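Local coordinates for protein aspartate aminotransferase, cytoplasmic (Schizosaccharomyces pombe 972h-, PDB 6JPK) that catalyses the reversible pyridoxal-phosphate-dependent transfer of an amino group between L-aspartate and 2-oxoglutarate, giving oxaloacetate and L-glutamate, at residues V124-P136 / W145-W158. The protein carries 1 engineered substitution. Sequence-based numbering, arbitrary orientation.
Sequences VKHTGAHVYISNP and WEKLGVTVETYPYW. Engineered in segment 145-158: E153 (natural residue Asp).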
# COMPACT_ATOMS: atom_id res chain seq x y z
N VAL A 124 -4.87 -22.27 -6.74
CA VAL A 124 -4.49 -23.23 -5.70
C VAL A 124 -5.71 -23.92 -5.12
O VAL A 124 -5.71 -25.14 -4.91
CB VAL A 124 -3.65 -22.53 -4.60
CG1 VAL A 124 -3.42 -23.49 -3.42
CG2 VAL A 124 -2.32 -22.04 -5.17
N LYS A 125 -6.78 -23.16 -4.85
CA LYS A 125 -8.01 -23.70 -4.26
C LYS A 125 -8.46 -25.01 -4.88
O LYS A 125 -8.83 -25.95 -4.17
CB LYS A 125 -9.13 -22.67 -4.39
CG LYS A 125 -9.85 -22.32 -3.12
CD LYS A 125 -9.00 -21.44 -2.22
CE LYS A 125 -9.87 -20.57 -1.32
NZ LYS A 125 -9.09 -19.99 -0.19
N HIS A 126 -8.45 -25.11 -6.21
CA HIS A 126 -8.96 -26.31 -6.84
C HIS A 126 -7.87 -27.25 -7.37
O HIS A 126 -8.16 -28.41 -7.64
CB HIS A 126 -9.93 -25.95 -7.97
CG HIS A 126 -9.29 -25.28 -9.14
ND1 HIS A 126 -8.91 -25.96 -10.27
CD2 HIS A 126 -8.96 -23.98 -9.34
CE1 HIS A 126 -8.37 -25.11 -11.13
NE2 HIS A 126 -8.39 -23.90 -10.59
N THR A 127 -6.62 -26.79 -7.48
CA THR A 127 -5.54 -27.67 -7.94
C THR A 127 -4.68 -28.22 -6.81
O THR A 127 -4.01 -29.23 -7.01
CB THR A 127 -4.61 -26.96 -8.93
OG1 THR A 127 -3.86 -25.93 -8.26
CG2 THR A 127 -5.39 -26.36 -10.12
N GLY A 128 -4.66 -27.58 -5.64
CA GLY A 128 -3.73 -27.98 -4.60
C GLY A 128 -2.27 -27.75 -4.92
O GLY A 128 -1.41 -28.35 -4.27
N ALA A 129 -1.96 -26.92 -5.92
CA ALA A 129 -0.58 -26.68 -6.30
C ALA A 129 0.21 -25.99 -5.19
O ALA A 129 -0.31 -25.14 -4.48
CB ALA A 129 -0.52 -25.81 -7.56
N HIS A 130 1.49 -26.34 -5.07
CA HIS A 130 2.42 -25.63 -4.21
C HIS A 130 3.19 -24.60 -5.03
O HIS A 130 3.26 -24.68 -6.26
CB HIS A 130 3.41 -26.59 -3.54
CG HIS A 130 2.77 -27.67 -2.72
ND1 HIS A 130 3.51 -28.65 -2.09
CD2 HIS A 130 1.48 -27.90 -2.40
CE1 HIS A 130 2.69 -29.46 -1.44
NE2 HIS A 130 1.45 -29.03 -1.61
N VAL A 131 3.81 -23.64 -4.34
CA VAL A 131 4.69 -22.67 -4.98
C VAL A 131 6.13 -23.03 -4.65
O VAL A 131 6.46 -23.40 -3.52
CB VAL A 131 4.37 -21.21 -4.58
CG1 VAL A 131 4.49 -20.99 -3.07
CG2 VAL A 131 5.29 -20.22 -5.35
N TYR A 132 7.00 -22.94 -5.67
CA TYR A 132 8.41 -23.26 -5.55
C TYR A 132 9.22 -21.97 -5.67
O TYR A 132 9.07 -21.22 -6.64
CB TYR A 132 8.86 -24.25 -6.63
CG TYR A 132 8.46 -25.68 -6.36
CD1 TYR A 132 7.12 -26.07 -6.44
CD2 TYR A 132 9.41 -26.64 -6.03
CE1 TYR A 132 6.74 -27.38 -6.20
CE2 TYR A 132 9.04 -27.96 -5.78
CZ TYR A 132 7.71 -28.32 -5.87
OH TYR A 132 7.32 -29.61 -5.63
N ILE A 133 10.08 -21.73 -4.68
CA ILE A 133 10.94 -20.56 -4.62
C ILE A 133 12.39 -21.04 -4.53
O ILE A 133 12.67 -22.16 -4.11
CB ILE A 133 10.59 -19.67 -3.42
CG1 ILE A 133 11.03 -20.36 -2.12
CG2 ILE A 133 9.10 -19.38 -3.39
CD1 ILE A 133 10.61 -19.62 -0.87
N SER A 134 13.32 -20.17 -4.94
CA SER A 134 14.71 -20.60 -4.98
C SER A 134 15.26 -20.75 -3.55
O SER A 134 14.82 -20.08 -2.61
CB SER A 134 15.57 -19.61 -5.77
OG SER A 134 15.67 -18.34 -5.14
N ASN A 135 16.22 -21.65 -3.40
CA ASN A 135 16.93 -21.82 -2.14
C ASN A 135 18.38 -21.38 -2.33
O ASN A 135 19.18 -22.13 -2.92
CB ASN A 135 16.86 -23.28 -1.68
CG ASN A 135 17.42 -23.46 -0.28
OD1 ASN A 135 17.74 -22.49 0.41
ND2 ASN A 135 17.52 -24.71 0.16
N PRO A 136 18.79 -20.18 -1.87
CA PRO A 136 18.02 -19.19 -1.09
C PRO A 136 17.23 -18.19 -1.93
O PRO A 136 17.41 -18.12 -3.15
CB PRO A 136 19.12 -18.45 -0.32
CG PRO A 136 20.25 -18.41 -1.33
CD PRO A 136 20.19 -19.76 -2.03
N TRP A 145 3.63 -16.03 0.78
CA TRP A 145 2.80 -17.08 0.19
C TRP A 145 2.19 -17.96 1.27
O TRP A 145 1.01 -18.32 1.18
CB TRP A 145 3.61 -17.92 -0.80
CG TRP A 145 3.78 -17.24 -2.13
CD1 TRP A 145 4.71 -16.29 -2.46
CD2 TRP A 145 3.00 -17.46 -3.31
NE1 TRP A 145 4.55 -15.91 -3.77
CE2 TRP A 145 3.50 -16.60 -4.31
CE3 TRP A 145 1.92 -18.29 -3.61
CZ2 TRP A 145 2.97 -16.56 -5.59
CZ3 TRP A 145 1.38 -18.25 -4.89
CH2 TRP A 145 1.91 -17.39 -5.86
N GLU A 146 2.98 -18.33 2.29
CA GLU A 146 2.45 -19.13 3.39
C GLU A 146 1.33 -18.40 4.13
O GLU A 146 0.33 -19.02 4.52
CB GLU A 146 3.57 -19.50 4.38
CG GLU A 146 4.53 -20.60 3.88
CD GLU A 146 5.71 -20.86 4.83
OE1 GLU A 146 5.94 -20.05 5.76
OE2 GLU A 146 6.42 -21.89 4.64
N LYS A 147 1.47 -17.08 4.33
CA LYS A 147 0.41 -16.32 5.00
C LYS A 147 -0.89 -16.35 4.20
O LYS A 147 -1.97 -16.24 4.78
CB LYS A 147 0.81 -14.86 5.22
CG LYS A 147 1.97 -14.61 6.18
CD LYS A 147 1.78 -15.22 7.54
CE LYS A 147 2.86 -14.71 8.49
NZ LYS A 147 2.62 -15.18 9.88
N LEU A 148 -0.81 -16.48 2.88
CA LEU A 148 -2.01 -16.59 2.06
C LEU A 148 -2.49 -18.02 1.93
O LEU A 148 -3.45 -18.27 1.19
CB LEU A 148 -1.77 -16.00 0.67
CG LEU A 148 -1.63 -14.48 0.70
CD1 LEU A 148 -1.06 -13.92 -0.59
CD2 LEU A 148 -2.99 -13.84 1.02
N GLY A 149 -1.87 -18.96 2.64
CA GLY A 149 -2.36 -20.32 2.68
C GLY A 149 -1.78 -21.25 1.64
O GLY A 149 -2.26 -22.38 1.51
N VAL A 150 -0.76 -20.83 0.89
CA VAL A 150 -0.13 -21.69 -0.10
C VAL A 150 1.07 -22.38 0.53
O VAL A 150 1.85 -21.77 1.27
CB VAL A 150 0.27 -20.89 -1.35
CG1 VAL A 150 0.81 -21.82 -2.45
CG2 VAL A 150 -0.91 -20.10 -1.87
N THR A 151 1.22 -23.67 0.24
CA THR A 151 2.39 -24.42 0.69
C THR A 151 3.59 -24.08 -0.19
O THR A 151 3.49 -24.05 -1.42
CB THR A 151 2.09 -25.93 0.64
OG1 THR A 151 1.00 -26.22 1.52
CG2 THR A 151 3.33 -26.76 1.06
N VAL A 152 4.72 -23.82 0.46
CA VAL A 152 5.94 -23.34 -0.18
C VAL A 152 6.97 -24.48 -0.19
O VAL A 152 7.26 -25.08 0.84
CB VAL A 152 6.49 -22.10 0.55
CG1 VAL A 152 7.86 -21.67 -0.02
CG2 VAL A 152 5.47 -20.93 0.46
N GLU A 153 7.48 -24.79 -1.37
CA GLU A 153 8.59 -25.71 -1.56
C GLU A 153 9.77 -24.91 -2.10
O GLU A 153 9.64 -23.72 -2.43
CB GLU A 153 8.21 -26.84 -2.52
CG GLU A 153 6.88 -27.51 -2.20
CD GLU A 153 6.99 -28.50 -1.04
OE1 GLU A 153 8.11 -28.72 -0.53
OE2 GLU A 153 5.94 -29.07 -0.65
N THR A 154 10.93 -25.54 -2.21
CA THR A 154 12.07 -24.83 -2.77
C THR A 154 12.69 -25.63 -3.91
O THR A 154 12.51 -26.85 -4.02
CB THR A 154 13.16 -24.50 -1.72
OG1 THR A 154 13.83 -25.69 -1.32
CG2 THR A 154 12.56 -23.85 -0.47
N TYR A 155 13.38 -24.91 -4.79
CA TYR A 155 14.28 -25.55 -5.72
C TYR A 155 15.71 -25.13 -5.41
O TYR A 155 15.93 -24.01 -4.93
CB TYR A 155 13.94 -25.23 -7.19
CG TYR A 155 13.81 -23.77 -7.56
CD1 TYR A 155 14.89 -23.06 -8.08
CD2 TYR A 155 12.59 -23.10 -7.44
CE1 TYR A 155 14.78 -21.73 -8.43
CE2 TYR A 155 12.47 -21.77 -7.78
CZ TYR A 155 13.56 -21.09 -8.30
OH TYR A 155 13.44 -19.77 -8.66
N PRO A 156 16.68 -26.03 -5.57
CA PRO A 156 18.08 -25.68 -5.29
C PRO A 156 18.55 -24.54 -6.19
O PRO A 156 18.13 -24.42 -7.35
CB PRO A 156 18.85 -26.97 -5.61
CG PRO A 156 17.82 -28.05 -5.52
CD PRO A 156 16.53 -27.43 -5.97
N TYR A 157 19.41 -23.67 -5.64
CA TYR A 157 19.88 -22.54 -6.44
C TYR A 157 21.37 -22.26 -6.23
O TYR A 157 22.12 -22.12 -7.20
CB TYR A 157 19.06 -21.28 -6.14
CG TYR A 157 19.21 -20.28 -7.26
CD1 TYR A 157 20.21 -19.31 -7.22
CD2 TYR A 157 18.39 -20.34 -8.38
CE1 TYR A 157 20.37 -18.41 -8.26
CE2 TYR A 157 18.54 -19.44 -9.43
CZ TYR A 157 19.53 -18.48 -9.36
OH TYR A 157 19.69 -17.58 -10.40
N TRP A 158 21.81 -22.15 -4.99
CA TRP A 158 23.22 -21.87 -4.70
C TRP A 158 23.97 -23.18 -4.54
O TRP A 158 23.64 -23.98 -3.67
CB TRP A 158 23.36 -21.01 -3.44
CG TRP A 158 24.79 -20.66 -3.05
CD1 TRP A 158 25.47 -21.07 -1.92
CD2 TRP A 158 25.70 -19.83 -3.78
NE1 TRP A 158 26.74 -20.53 -1.91
CE2 TRP A 158 26.90 -19.76 -3.04
CE3 TRP A 158 25.62 -19.11 -4.98
CZ2 TRP A 158 28.00 -19.01 -3.46
CZ3 TRP A 158 26.71 -18.37 -5.40
CH2 TRP A 158 27.89 -18.33 -4.64
O HOH W 1 -0.69 -25.07 -1.55
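V131 O takes the amide of E153 in a 2.8 Å bond from E153 N, nearly straight at 171°, and V152 CA adds a CA-H...O contact at 3.4 Å. This pairing belongs to a beta-alpha-beta crossover: strand 131-135, helix 140-147 and strand 152-159 of the large PLP-binding domain, with the strands parallel. Its register continues through I133 N to E153 O, Y155 N to I133 O and N135 N to Y155 O. H130 ND1 donates to the anti lone pair of E153 OE2 (2.9 Å), which sits 24° out of the ring plane, and the bond is bent, 132° at the hydrogen. E153, an engineered residue, bends at chi2 to bring its carboxylate there, while T151 CG2 lies 3.7 Å from the H130 ring centroid, over its face. With H130 replaced by alanine the imidazole is gone, and the E153 carboxylate, lacking that donor, would probably be freer to turn, with T151 CG2 left facing a gap. One sheet face carries V131, whose CG2 rests over the six-membered ring of W145, 4.1 Å from its centroid, thereby joining strand to crossover helix. On the other face, E153 CB sits 3.6 Å from the Y132 ring centroid, and S134 CA is equally far from that of Y155, whose OH bonds L184 O. At the end of strand 131-135, N135 O, just before the cis peptide to P136, accepts two weak bonds, from Y157 N and W158 N.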